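Local coordinates for UDP-N-acetylglucosamine 4,6-dehydratase (Vibrio fischeri, PDB 3PVZ), which binds NAD in a Rossmann-type domain and probably acts as a lyase, a UDP-N-acetylglucosamine 4,6-dehydratase, at residues A[149-153]-A[189-195]; A[254-260]-A[339-345]. All blocks are in the same frame, centred on the assembly; numbering follows the deposited sequence.

Contact 1: A[149-153]-A[189-195]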
ATOM      1  N   ILE A 149      -4.365  14.788 -14.071  1.00 28.91           N
ATOM      2  CA  ILE A 149      -4.723  16.183 -14.385  1.00 29.23           C
ATOM      3  C   ILE A 149      -5.251  16.325 -15.842  1.00 29.06           C
ATOM      4  O   ILE A 149      -6.304  16.953 -16.072  1.00 29.48           O
ATOM      5  CB  ILE A 149      -3.565  17.184 -14.158  1.00 29.30           C
ATOM      6  CG1 ILE A 149      -3.128  17.158 -12.684  1.00 29.46           C
ATOM      7  CG2 ILE A 149      -4.037  18.622 -14.479  1.00 26.37           C
ATOM      8  CD1 ILE A 149      -1.814  17.863 -12.436  1.00 27.17           C
ATOM      9  N   GLN A 150      -4.557  15.728 -16.805  1.00 28.88           N
ATOM     10  CA  GLN A 150      -4.991  15.795 -18.216  1.00 28.95           C
ATOM     11  C   GLN A 150      -6.369  15.153 -18.392  1.00 28.88           C
ATOM     12  O   GLN A 150      -7.249  15.709 -19.057  1.00 27.06           O
ATOM     13  CB  GLN A 150      -3.947  15.158 -19.171  1.00 30.39           C
ATOM     14  CG  GLN A 150      -4.343  15.286 -20.636  1.00 28.45           C
ATOM     15  CD  GLN A 150      -4.242  16.747 -21.114  1.00 32.08           C
ATOM     16  OE1 GLN A 150      -3.242  17.362 -20.895  1.00 33.51           O
ATOM     17  NE2 GLN A 150      -5.295  17.290 -21.711  1.00 30.72           N
ATOM     18  N   GLN A 151      -6.615  14.025 -17.685  1.00 28.98           N
ATOM     19  CA  GLN A 151      -7.889  13.377 -17.761  1.00 26.99           C
ATOM     20  C   GLN A 151      -8.966  14.255 -17.111  1.00 27.65           C
ATOM     21  O   GLN A 151     -10.135  14.221 -17.500  1.00 27.18           O
ATOM     22  CB  GLN A 151      -7.816  12.012 -17.084  1.00 27.81           C
ATOM     23  CG  GLN A 151      -6.867  11.078 -17.746  1.00 28.15           C
ATOM     24  CD  GLN A 151      -6.707   9.808 -16.969  1.00 27.68           C
ATOM     25  OE1 GLN A 151      -6.749   9.806 -15.737  1.00 30.69           O
ATOM     26  NE2 GLN A 151      -6.501   8.729 -17.670  1.00 24.52           N
ATOM     27  N   SER A 152      -8.594  15.013 -16.101  1.00 27.50           N
ATOM     28  CA  SER A 152      -9.523  15.936 -15.480  1.00 28.60           C
ATOM     29  C   SER A 152      -9.870  17.137 -16.416  1.00 29.36           C
ATOM     30  O   SER A 152     -11.051  17.536 -16.493  1.00 30.59           O
ATOM     31  CB  SER A 152      -8.935  16.437 -14.162  1.00 28.42           C
ATOM     32  OG  SER A 152      -8.728  15.368 -13.243  1.00 29.21           O
ATOM     33  N   ILE A 153      -8.877  17.706 -17.104  1.00 30.04           N
ATOM     34  CA  ILE A 153      -9.122  18.754 -18.128  1.00 30.99           C
ATOM     35  C   ILE A 153     -10.051  18.217 -19.209  1.00 31.80           C
ATOM     36  O   ILE A 153     -11.013  18.849 -19.556  1.00 31.32           O
ATOM     37  CB  ILE A 153      -7.842  19.194 -18.812  1.00 32.70           C
ATOM     38  CG1 ILE A 153      -6.907  19.883 -17.792  1.00 34.08           C
ATOM     39  CG2 ILE A 153      -8.129  20.157 -19.995  1.00 31.93           C
ATOM     40  CD1 ILE A 153      -5.460  19.595 -18.041  1.00 33.32           C
ATOM     41  N   LYS A 189       0.200  22.476 -16.217  1.00 34.93           N
ATOM     42  CA  LYS A 189      -1.239  22.125 -16.218  1.00 34.63           C
ATOM     43  C   LYS A 189      -2.161  23.192 -15.655  1.00 34.14           C
ATOM     44  O   LYS A 189      -3.335  23.245 -16.008  1.00 33.25           O
ATOM     45  CB  LYS A 189      -1.481  20.832 -15.446  1.00 33.89           C
ATOM     46  CG  LYS A 189      -1.060  19.565 -16.212  1.00 36.33           C
ATOM     47  CD  LYS A 189      -1.774  19.490 -17.578  1.00 37.02           C
ATOM     48  CE  LYS A 189      -1.578  18.168 -18.296  1.00 37.59           C
ATOM     49  NZ  LYS A 189      -0.174  17.868 -18.571  1.00 39.04           N
ATOM     50  N   SER A 190      -1.634  24.020 -14.767  1.00 35.20           N
ATOM     51  CA  SER A 190      -2.391  25.113 -14.199  1.00 35.54           C
ATOM     52  C   SER A 190      -2.679  26.244 -15.177  1.00 35.51           C
ATOM     53  O   SER A 190      -3.476  27.097 -14.862  1.00 35.29           O
ATOM     54  CB  SER A 190      -1.693  25.690 -12.978  1.00 35.90           C
ATOM     55  OG  SER A 190      -0.541  26.361 -13.327  1.00 36.76           O
ATOM     56  N   GLU A 191      -2.033  26.252 -16.341  1.00 36.34           N
ATOM     57  CA  GLU A 191      -2.444  27.134 -17.456  1.00 36.82           C
ATOM     58  C   GLU A 191      -3.741  26.645 -18.145  1.00 36.52           C
ATOM     59  O   GLU A 191      -4.228  27.333 -19.019  1.00 36.71           O
ATOM     60  CB  GLU A 191      -1.315  27.240 -18.506  1.00 37.64           C
ATOM     61  CG  GLU A 191      -0.067  27.928 -17.937  1.00 37.32           C
ATOM     62  CD  GLU A 191       1.171  27.841 -18.818  1.00 39.23           C
ATOM     63  OE1 GLU A 191       1.215  26.998 -19.721  1.00 42.00           O
ATOM     64  OE2 GLU A 191       2.134  28.606 -18.567  1.00 44.18           O
ATOM     65  N   GLU A 192      -4.256  25.456 -17.780  1.00 34.41           N
ATOM     66  CA  GLU A 192      -5.489  24.926 -18.375  1.00 35.14           C
ATOM     67  C   GLU A 192      -6.595  24.571 -17.393  1.00 33.74           C
ATOM     68  O   GLU A 192      -7.702  24.428 -17.813  1.00 34.72           O
ATOM     69  CB  GLU A 192      -5.206  23.660 -19.155  1.00 34.37           C
ATOM     70  CG  GLU A 192      -4.373  23.915 -20.387  1.00 39.24           C
ATOM     71  CD  GLU A 192      -4.113  22.662 -21.127  1.00 38.39           C
ATOM     72  OE1 GLU A 192      -2.970  22.237 -21.014  1.00 41.37           O
ATOM     73  OE2 GLU A 192      -5.047  22.096 -21.766  1.00 40.46           O
ATOM     74  N   ILE A 193      -6.269  24.371 -16.125  1.00 32.24           N
ATOM     75  CA  ILE A 193      -7.257  24.077 -15.108  1.00 31.13           C
ATOM     76  C   ILE A 193      -6.736  24.658 -13.809  1.00 31.37           C
ATOM     77  O   ILE A 193      -5.531  24.692 -13.590  1.00 31.96           O
ATOM     78  CB  ILE A 193      -7.451  22.532 -14.955  1.00 30.07           C
ATOM     79  CG1 ILE A 193      -8.617  22.194 -14.016  1.00 29.83           C
ATOM     80  CG2 ILE A 193      -6.195  21.893 -14.456  1.00 28.97           C
ATOM     81  CD1 ILE A 193      -9.004  20.687 -14.016  1.00 28.08           C
ATOM     82  N   ALA A 194      -7.654  25.137 -12.976  1.00 31.30           N
ATOM     83  CA  ALA A 194      -7.369  25.523 -11.616  1.00 31.97           C
ATOM     84  C   ALA A 194      -6.784  24.350 -10.769  1.00 32.39           C
ATOM     85  O   ALA A 194      -7.437  23.306 -10.573  1.00 32.17           O
ATOM     86  CB  ALA A 194      -8.643  26.078 -10.949  1.00 30.72           C
ATOM     87  N   ILE A 195      -5.572  24.567 -10.256  1.00 32.85           N
ATOM     88  CA  ILE A 195      -4.886  23.622  -9.387  1.00 34.12           C
ATOM     89  C   ILE A 195      -4.537  24.310  -8.070  1.00 34.20           C
ATOM     90  O   ILE A 195      -3.931  25.397  -8.058  1.00 36.18           O
ATOM     91  CB  ILE A 195      -3.560  23.113 -10.035  1.00 34.97           C
ATOM     92  CG1 ILE A 195      -3.844  22.442 -11.382  1.00 34.60           C
ATOM     93  CG2 ILE A 195      -2.847  22.109  -9.119  1.00 32.72           C
ATOM     94  CD1 ILE A 195      -2.610  21.926 -12.123  1.00 35.08           C
TER
HETATM   95  O   HOH W   1      -5.318  19.708 -22.919  1.00 29.55           O
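A single water joins the two segments at their more exposed side: it accepts from Gln-150 NE2 at 2.7 Å and donates to Glu-192 OE2 at 2.7 Å. Gln-150 NE2 also binds Asp-154 OD1, one turn further along. The other end of the same amide lies against an aliphatic carbon, with Gln-150 OE1 3.2 Å from Lys-189 CE, while Lys-189 NZ goes to a salt bridge with Asp-146. The lysine chain reaches that partner by bending at chi2 and chi4, and its methylenes lie over the isoleucines of the helix. Ile-149 CG2 sits 3.5 Å from Lys-189 CB, and Ile-153 CD1 meets Lys-189 CD at 3.7 Å, crossing at about a right angle. Deeper in, Ile-153 CG1 rests 3.9 Å from Ile-193 CB. Ile-193 sends CG1 away from its backbone N (chi1 -173°), which leaves CG2 turned to Ile-149 CG2 at 3.9 Å. Backbone O of Lys-189 takes the N-H groups of both Glu-192 and Ile-193, closing the turn from helix 174-189 into strand 194-198 of the Rossmann-type sheet. No direct hydrogen bond crosses here, so helix 131-154 packs on that turn by apolar contact, with one water bridge at the edge.

Contact 2: A[254-260]-A[339-345]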
ATOM      1  N   ARG A 254      -3.224  27.932  -8.186  1.00 35.08           N
ATOM      2  CA  ARG A 254      -1.877  28.072  -7.617  1.00 35.81           C
ATOM      3  C   ARG A 254      -1.757  28.359  -6.116  1.00 35.42           C
ATOM      4  O   ARG A 254      -0.650  28.577  -5.635  1.00 36.43           O
ATOM      5  CB  ARG A 254      -1.052  29.108  -8.393  1.00 37.58           C
ATOM      6  CG  ARG A 254      -0.945  28.804  -9.839  1.00 40.69           C
ATOM      7  CD  ARG A 254      -0.057  29.809 -10.567  1.00 44.47           C
ATOM      8  NE  ARG A 254      -0.151  29.427 -11.950  1.00 47.67           N
ATOM      9  CZ  ARG A 254      -0.974  29.959 -12.846  1.00 50.11           C
ATOM     10  NH1 ARG A 254      -1.722  31.009 -12.536  1.00 48.55           N
ATOM     11  NH2 ARG A 254      -1.003  29.447 -14.085  1.00 51.37           N
ATOM     12  N   ASP A 255      -2.846  28.331  -5.357  1.00 34.16           N
ATOM     13  CA  ASP A 255      -2.743  28.593  -3.930  1.00 34.37           C
ATOM     14  C   ASP A 255      -2.206  27.330  -3.215  1.00 35.14           C
ATOM     15  O   ASP A 255      -2.674  26.217  -3.511  1.00 33.34           O
ATOM     16  CB  ASP A 255      -4.111  28.842  -3.355  1.00 34.21           C
ATOM     17  CG  ASP A 255      -4.622  30.232  -3.555  1.00 35.53           C
ATOM     18  OD1 ASP A 255      -3.930  31.137  -4.082  1.00 36.67           O
ATOM     19  OD2 ASP A 255      -5.764  30.413  -3.095  1.00 37.40           O
ATOM     20  N   ILE A 256      -1.234  27.512  -2.314  1.00 35.64           N
ATOM     21  CA  ILE A 256      -0.789  26.479  -1.401  1.00 36.13           C
ATOM     22  C   ILE A 256      -1.315  26.846  -0.007  1.00 36.46           C
ATOM     23  O   ILE A 256      -0.882  27.835   0.605  1.00 37.32           O
ATOM     24  CB  ILE A 256       0.760  26.349  -1.273  1.00 37.17           C
ATOM     25  CG1 ILE A 256       1.462  26.199  -2.628  1.00 37.74           C
ATOM     26  CG2 ILE A 256       1.105  25.152  -0.375  1.00 35.66           C
ATOM     27  CD1 ILE A 256       2.984  26.422  -2.532  1.00 34.16           C
ATOM     28  N   PHE A 257      -2.249  26.050   0.487  1.00 35.85           N
ATOM     29  CA  PHE A 257      -2.811  26.259   1.827  1.00 35.70           C
ATOM     30  C   PHE A 257      -1.896  25.600   2.851  1.00 36.21           C
ATOM     31  O   PHE A 257      -1.294  24.572   2.563  1.00 35.43           O
ATOM     32  CB  PHE A 257      -4.214  25.665   1.901  1.00 34.04           C
ATOM     33  CG  PHE A 257      -5.284  26.547   1.337  1.00 33.43           C
ATOM     34  CD1 PHE A 257      -5.046  27.365   0.221  1.00 35.70           C
ATOM     35  CD2 PHE A 257      -6.552  26.590   1.932  1.00 34.31           C
ATOM     36  CE1 PHE A 257      -6.043  28.192  -0.286  1.00 34.07           C
ATOM     37  CE2 PHE A 257      -7.567  27.415   1.413  1.00 34.32           C
ATOM     38  CZ  PHE A 257      -7.321  28.209   0.320  1.00 33.39           C
ATOM     39  N   PHE A 258      -1.761  26.207   4.026  1.00 37.89           N
ATOM     40  CA  PHE A 258      -0.971  25.597   5.141  1.00 38.93           C
ATOM     41  C   PHE A 258      -1.442  26.108   6.479  1.00 38.66           C
ATOM     42  O   PHE A 258      -2.028  27.195   6.551  1.00 38.90           O
ATOM     43  CB  PHE A 258       0.517  25.902   4.996  1.00 39.55           C
ATOM     44  CG  PHE A 258       0.843  27.366   5.168  1.00 41.96           C
ATOM     45  CD1 PHE A 258       0.744  28.240   4.102  1.00 41.55           C
ATOM     46  CD2 PHE A 258       1.226  27.877   6.416  1.00 43.03           C
ATOM     47  CE1 PHE A 258       1.027  29.589   4.266  1.00 42.20           C
ATOM     48  CE2 PHE A 258       1.494  29.223   6.567  1.00 41.76           C
ATOM     49  CZ  PHE A 258       1.398  30.070   5.499  1.00 41.50           C
ATOM     50  N   PRO A 259      -1.185  25.338   7.544  1.00 38.77           N
ATOM     51  CA  PRO A 259      -1.583  25.764   8.865  1.00 40.40           C
ATOM     52  C   PRO A 259      -0.668  26.822   9.429  1.00 42.78           C
ATOM     53  O   PRO A 259       0.570  26.667   9.436  1.00 42.18           O
ATOM     54  CB  PRO A 259      -1.518  24.474   9.685  1.00 40.78           C
ATOM     55  CG  PRO A 259      -0.490  23.698   9.073  1.00 40.07           C
ATOM     56  CD  PRO A 259      -0.604  23.996   7.577  1.00 38.60           C
ATOM     57  N   LYS A 260      -1.284  27.929   9.848  1.00 44.89           N
ATOM     58  CA  LYS A 260      -0.554  28.974  10.532  1.00 47.54           C
ATOM     59  C   LYS A 260      -0.007  28.408  11.848  1.00 49.08           C
ATOM     60  O   LYS A 260      -0.616  27.531  12.463  1.00 48.50           O
ATOM     61  CB  LYS A 260      -1.434  30.185  10.796  1.00 47.52           C
ATOM     62  CG  LYS A 260      -1.802  30.977   9.554  1.00 47.81           C
ATOM     63  CD  LYS A 260      -2.960  31.930   9.853  1.00 47.32           C
ATOM     64  CE  LYS A 260      -2.970  33.134   8.934  1.00 45.57           C
ATOM     65  NZ  LYS A 260      -4.181  33.923   9.191  1.00 44.63           N
ATOM     66  N   ASN A 339      -7.025  30.859  10.503  1.00 45.57           N
ATOM     67  CA  ASN A 339      -6.173  29.699  10.882  1.00 44.81           C
ATOM     68  C   ASN A 339      -5.298  29.164   9.733  1.00 43.07           C
ATOM     69  O   ASN A 339      -4.361  28.430   9.976  1.00 41.99           O
ATOM     70  CB  ASN A 339      -7.046  28.539  11.384  1.00 44.85           C
ATOM     71  CG  ASN A 339      -8.189  28.995  12.336  1.00 47.78           C
ATOM     72  OD1 ASN A 339      -9.387  28.682  12.105  1.00 47.36           O
ATOM     73  ND2 ASN A 339      -7.813  29.686  13.430  1.00 48.36           N
ATOM     74  N   LEU A 340      -5.615  29.556   8.499  1.00 41.61           N
ATOM     75  CA  LEU A 340      -5.002  29.012   7.302  1.00 40.85           C
ATOM     76  C   LEU A 340      -4.248  30.072   6.554  1.00 39.78           C
ATOM     77  O   LEU A 340      -4.763  31.158   6.282  1.00 39.95           O
ATOM     78  CB  LEU A 340      -6.063  28.465   6.340  1.00 40.46           C
ATOM     79  CG  LEU A 340      -6.917  27.316   6.811  1.00 43.58           C
ATOM     80  CD1 LEU A 340      -7.976  27.046   5.783  1.00 42.75           C
ATOM     81  CD2 LEU A 340      -6.105  26.035   7.066  1.00 46.41           C
ATOM     82  N   GLY A 341      -3.030  29.738   6.167  1.00 39.61           N
ATOM     83  CA  GLY A 341      -2.223  30.646   5.357  1.00 39.37           C
ATOM     84  C   GLY A 341      -2.222  30.177   3.907  1.00 38.56           C
ATOM     85  O   GLY A 341      -2.325  28.970   3.636  1.00 36.36           O
ATOM     86  N   ILE A 342      -2.075  31.138   2.991  1.00 38.82           N
ATOM     87  CA  ILE A 342      -2.022  30.871   1.575  1.00 38.41           C
ATOM     88  C   ILE A 342      -0.714  31.422   0.981  1.00 40.68           C
ATOM     89  O   ILE A 342      -0.374  32.611   1.140  1.00 41.69           O
ATOM     90  CB  ILE A 342      -3.196  31.516   0.870  1.00 37.83           C
ATOM     91  CG1 ILE A 342      -4.505  31.137   1.542  1.00 36.47           C
ATOM     92  CG2 ILE A 342      -3.225  31.127  -0.587  1.00 35.72           C
ATOM     93  CD1 ILE A 342      -5.728  31.642   0.797  1.00 36.87           C
ATOM     94  N   ILE A 343       0.022  30.548   0.309  1.00 41.19           N
ATOM     95  CA  ILE A 343       1.121  30.968  -0.541  1.00 42.05           C
ATOM     96  C   ILE A 343       0.559  31.050  -1.929  1.00 42.26           C
ATOM     97  O   ILE A 343      -0.134  30.145  -2.410  1.00 41.16           O
ATOM     98  CB  ILE A 343       2.299  29.992  -0.570  1.00 42.63           C
ATOM     99  CG1 ILE A 343       2.873  29.776   0.833  1.00 42.63           C
ATOM    100  CG2 ILE A 343       3.439  30.513  -1.509  1.00 41.16           C
ATOM    101  CD1 ILE A 343       3.884  28.652   0.880  1.00 43.10           C
ATOM    102  N   LYS A 344       0.818  32.177  -2.548  1.00 43.28           N
ATOM    103  CA  LYS A 344       0.465  32.396  -3.924  1.00 44.51           C
ATOM    104  C   LYS A 344       1.612  31.839  -4.729  1.00 45.41           C
ATOM    105  O   LYS A 344       2.576  32.534  -4.949  1.00 46.13           O
ATOM    106  CB  LYS A 344       0.350  33.906  -4.164  1.00 45.37           C
ATOM    107  CG  LYS A 344      -0.743  34.553  -3.308  1.00 46.08           C
ATOM    108  CD  LYS A 344      -2.034  34.317  -4.001  1.00 45.53           C
ATOM    109  CE  LYS A 344      -3.152  34.125  -3.089  1.00 45.72           C
ATOM    110  NZ  LYS A 344      -4.342  33.784  -3.942  1.00 42.64           N
ATOM    111  N   ASN A 345       1.547  30.574  -5.129  1.00 45.23           N
ATOM    112  CA  ASN A 345       2.710  29.969  -5.812  1.00 45.96           C
ATOM    113  C   ASN A 345       2.995  30.702  -7.119  1.00 46.66           C
ATOM    114  O   ASN A 345       2.095  30.980  -7.882  1.00 46.42           O
ATOM    115  CB  ASN A 345       2.484  28.479  -6.094  1.00 45.00           C
ATOM    116  CG  ASN A 345       3.775  27.717  -6.389  1.00 44.91           C
ATOM    117  OD1 ASN A 345       4.863  28.281  -6.411  1.00 41.75           O
ATOM    118  ND2 ASN A 345       3.650  26.400  -6.572  1.00 43.46           N
TER
HETATM  119  O   HOH W   2      -3.439  27.262  12.473  1.00 32.68           O
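Strands 255-259 and 340-344 run antiparallel, their axes at 152°, and Ile-256 with Ile-343 and Phe-258 with Gly-341 form the hydrogen-bonded pairs. Strand 340-344 thereby adds an antiparallel neighbour beyond 255-259, the last parallel strand of the Rossmann-type sheet. Phe-258 carries CG between its backbone N and carbonyl carbon (chi1 67°), which lays the ring across the neighbouring strand. Gly-341 presents its CA to one face of that ring in a CH-pi contact, 3.9 Å from the centroid and 3.5 Å above the plane, offset toward the rim. Phe-258 CE1 also lies 3.9 Å from Ile-343 CG1. On the same face of the sheet Ile-256 and Ile-343 lie side by side, pointing the same way.

The other face carries Asp-255, Phe-257 and Ile-342. Ile-342 CG1 sits over the Phe-257 ring, 4.2 Å from its centroid, and Ile-342 CD1 approaches Phe-257 CE1 at 3.6 Å. Helix 237-250 packs on Phe-257 through Leu-243 and Ser-247. Lys-344 NZ meets the syn lone pair of Asp-255 OD1 in a 2.7 Å salt bridge, while Asp-255 OD2 accepts from Glu-252 N. At the far end Asn-339 O takes Lys-260 N and a water that also donates to Lys-260 O. The buried carboxylate of Asp-255 thus has a partner for each oxygen, and the neighbouring lysine probably helps keep it ionised.

Contact 1 and contact 2 belong to one mixed sheet, in which strand 194-198 lies beside strand 255-259; their centres are about 20 Å apart. They meet where Ile-195 O comes 2.6 Å from Arg-254 N, a probable hydrogen bond, and Arg-254 NH2 makes a weak bond to Ser-190 OG. Contact 1 packs a helix on the turn entering that sheet, whereas contact 2 pairs two strands within it. Neither touches the cofactor: the side chain of Ile-149 is about 13 Å from a bound NAD, and that of Pro-259 about 9 Å. Pro-259 is also about 9 Å from the side chain of Val-203, an NAD-binding residue.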